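Local coordinates for protein mandelate racemase / muconate lactonizing enzyme (Burkholderia pseudomallei, PDB 2POD) that is of unproven function but belongs to the enolase superfamily, binds a sodium ion through three glutamates and may be a lyase, at residues D166-G171 and D213-M218. Numbering follows the deposited sequence.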
ATOM      1  N   ASP B 166     -27.558  16.623  37.500  1.00 56.78           N
ATOM      2  CA  ASP B 166     -28.620  17.500  37.026  1.00 59.68           C
ATOM      3  C   ASP B 166     -29.122  17.126  35.625  1.00 61.74           C
ATOM      4  O   ASP B 166     -30.331  17.140  35.374  1.00 65.85           O
ATOM      5  CB  ASP B 166     -28.139  18.959  37.077  1.00 60.15           C
ATOM      6  CG  ASP B 166     -29.164  19.941  36.550  1.00 65.17           C
ATOM      7  OD1 ASP B 166     -28.742  20.899  35.872  1.00 65.75           O
ATOM      8  OD2 ASP B 166     -30.378  19.772  36.814  1.00 71.49           O
ATOM      9  N   LEU B 167     -28.205  16.788  34.722  1.00 60.35           N
ATOM     10  CA  LEU B 167     -28.585  16.345  33.378  1.00 59.53           C
ATOM     11  C   LEU B 167     -29.295  14.997  33.381  1.00 60.14           C
ATOM     12  O   LEU B 167     -30.237  14.785  32.617  1.00 59.72           O
ATOM     13  CB  LEU B 167     -27.373  16.300  32.446  1.00 57.05           C
ATOM     14  CG  LEU B 167     -26.890  17.659  31.949  1.00 56.42           C
ATOM     15  CD1 LEU B 167     -25.456  17.577  31.510  1.00 48.53           C
ATOM     16  CD2 LEU B 167     -27.772  18.213  30.837  1.00 59.12           C
ATOM     17  N   LEU B 168     -28.843  14.103  34.256  1.00 62.83           N
ATOM     18  CA  LEU B 168     -29.452  12.791  34.427  1.00 65.55           C
ATOM     19  C   LEU B 168     -30.886  12.856  34.970  1.00 67.98           C
ATOM     20  O   LEU B 168     -31.713  12.003  34.635  1.00 69.53           O
ATOM     21  CB  LEU B 168     -28.576  11.923  35.332  1.00 69.09           C
ATOM     22  CG  LEU B 168     -28.772  10.407  35.258  1.00 68.22           C
ATOM     23  CD1 LEU B 168     -27.979   9.815  34.101  1.00 76.64           C
ATOM     24  CD2 LEU B 168     -28.372   9.766  36.574  1.00 75.22           C
ATOM     25  N   ASP B 169     -31.168  13.867  35.794  1.00 68.68           N
ATOM     26  CA  ASP B 169     -32.510  14.095  36.337  1.00 70.09           C
ATOM     27  C   ASP B 169     -33.532  14.505  35.276  1.00 69.51           C
ATOM     28  O   ASP B 169     -34.698  14.115  35.353  1.00 68.99           O
ATOM     29  CB  ASP B 169     -32.474  15.144  37.453  1.00 74.26           C
ATOM     30  CG  ASP B 169     -33.244  14.711  38.696  1.00 81.25           C
ATOM     31  OD1 ASP B 169     -34.393  14.229  38.574  1.00 79.73           O
ATOM     32  OD2 ASP B 169     -32.692  14.858  39.808  1.00 89.78           O
ATOM     33  N   SER B 170     -33.094  15.287  34.289  1.00 68.05           N
ATOM     34  CA  SER B 170     -33.945  15.641  33.151  1.00 65.88           C
ATOM     35  C   SER B 170     -33.969  14.554  32.074  1.00 66.05           C
ATOM     36  O   SER B 170     -34.809  14.579  31.170  1.00 67.49           O
ATOM     37  CB  SER B 170     -33.541  16.996  32.558  1.00 66.25           C
ATOM     38  OG  SER B 170     -32.149  17.062  32.312  1.00 72.62           O
ATOM     39  N   GLY B 171     -33.052  13.595  32.184  1.00 63.53           N
ATOM     40  CA  GLY B 171     -33.095  12.386  31.371  1.00 61.32           C
ATOM     41  C   GLY B 171     -32.084  12.386  30.241  1.00 61.12           C
ATOM     42  O   GLY B 171     -32.097  11.493  29.395  1.00 62.36           O
ATOM     43  N   ASP B 213     -21.572   4.753  35.128  1.00 66.50           N
ATOM     44  CA  ASP B 213     -22.068   4.049  33.940  1.00 68.60           C
ATOM     45  C   ASP B 213     -23.143   4.787  33.141  1.00 67.31           C
ATOM     46  O   ASP B 213     -23.298   4.545  31.942  1.00 69.08           O
ATOM     47  CB  ASP B 213     -22.627   2.682  34.350  1.00 70.26           C
ATOM     48  CG  ASP B 213     -21.613   1.564  34.205  1.00 80.03           C
ATOM     49  OD1 ASP B 213     -20.472   1.831  33.764  1.00 82.41           O
ATOM     50  OD2 ASP B 213     -21.964   0.409  34.532  1.00 85.90           O
ATOM     51  N   LYS B 214     -23.885   5.668  33.808  1.00 64.44           N
ATOM     52  CA  LYS B 214     -25.171   6.147  33.305  1.00 63.96           C
ATOM     53  C   LYS B 214     -25.020   7.255  32.268  1.00 59.08           C
ATOM     54  O   LYS B 214     -25.942   7.524  31.504  1.00 61.08           O
ATOM     55  CB  LYS B 214     -26.062   6.612  34.465  1.00 65.16           C
ATOM     56  CG  LYS B 214     -26.916   5.506  35.079  1.00 70.52           C
ATOM     57  CD  LYS B 214     -27.729   6.014  36.266  1.00 77.63           C
ATOM     58  CE  LYS B 214     -27.161   5.521  37.596  1.00 83.45           C
ATOM     59  NZ  LYS B 214     -25.928   6.258  38.003  1.00 81.07           N
HETATM   60  N   MSE B 215     -23.846   7.879  32.249  1.00 58.16           N
HETATM   61  CA  MSE B 215     -23.541   8.980  31.342  1.00 58.70           C
HETATM   62  C   MSE B 215     -22.483   8.567  30.316  1.00 57.39           C
HETATM   63  O   MSE B 215     -21.485   7.927  30.652  1.00 58.27           O
HETATM   64  CB  MSE B 215     -23.026  10.170  32.147  1.00 58.52           C
HETATM   65  CG  MSE B 215     -22.912  11.475  31.384  1.00 66.99           C
HETATM   66 SE   MSE B 215     -24.629  12.344  31.100  1.00 93.66          SE
HETATM   67  CE  MSE B 215     -25.306  12.365  32.935  1.00 67.77           C
ATOM     68  N   ASP B 216     -22.701   8.942  29.062  1.00 55.64           N
ATOM     69  CA  ASP B 216     -21.605   9.005  28.108  1.00 54.68           C
ATOM     70  C   ASP B 216     -20.981  10.403  28.120  1.00 54.09           C
ATOM     71  O   ASP B 216     -21.692  11.415  28.177  1.00 47.80           O
ATOM     72  CB  ASP B 216     -22.082   8.620  26.705  1.00 57.79           C
ATOM     73  CG  ASP B 216     -22.734   7.247  26.656  1.00 55.81           C
ATOM     74  OD1 ASP B 216     -22.179   6.289  27.239  1.00 59.61           O
ATOM     75  OD2 ASP B 216     -23.802   7.138  26.018  1.00 48.45           O
ATOM     76  N   VAL B 217     -19.649  10.452  28.085  1.00 51.84           N
ATOM     77  CA  VAL B 217     -18.923  11.724  28.015  1.00 53.41           C
ATOM     78  C   VAL B 217     -18.086  11.794  26.746  1.00 51.78           C
ATOM     79  O   VAL B 217     -17.204  10.963  26.518  1.00 53.34           O
ATOM     80  CB  VAL B 217     -17.991  11.967  29.227  1.00 53.76           C
ATOM     81  CG1 VAL B 217     -17.799  13.458  29.451  1.00 54.91           C
ATOM     82  CG2 VAL B 217     -18.530  11.312  30.471  1.00 52.97           C
HETATM   83  N   MSE B 218     -18.372  12.795  25.926  1.00 45.71           N
HETATM   84  CA  MSE B 218     -17.632  13.008  24.706  1.00 47.10           C
HETATM   85  C   MSE B 218     -16.726  14.220  24.861  1.00 46.64           C
HETATM   86  O   MSE B 218     -17.152  15.264  25.335  1.00 46.55           O
HETATM   87  CB  MSE B 218     -18.574  13.157  23.503  1.00 49.83           C
HETATM   88  CG  MSE B 218     -19.926  13.758  23.814  1.00 50.92           C
HETATM   89 SE   MSE B 218     -21.452  12.532  23.671  1.00 69.10          SE
HETATM   90  CE  MSE B 218     -21.095  11.291  24.974  1.00 35.17           C
TER
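Leu168 meets 213-218 with both of its methyls, and every contact between 166-171 and 213-218 is apolar; no hydrogen bond crosses. Its CD1 lies 3.8 Å from Lys214 CB and 3.9 Å from the selenomethionine methyl, Met215 CE. Leu168 CD2 lies 3.8 Å from Lys214 CD. The leucine and lysine side chains cross at about a right angle, two carbons against two. Leu168 and Met215 instead run past each other in opposite directions: bends at chi2 (76°) and chi3 (52°) carry Met215 CE back to 4.1 Å from Leu168 CB. Leu167 CB, at 4.5 Å from the same CE, adds a looser contact, and Met215 also packs on Ile207 of helix 202-210.

Lys214 NZ is hydrogen-bonded to Val211 O, so its polar end has its partner outside the two segments. Ser170 OG donates to Leu167 O over 3.0 Å, from above the carbonyl plane. Gly171, with phi 104°, is the C' residue of the Schellman motif that ends helix 160-170.

The contact packs that C-terminal end against the turn leading into strand 216-220, the parallel neighbour of strand 174-177 and carrier of sodium-binding Glu220, as in the beta/alpha barrel of enolase-superfamily C-terminal domains.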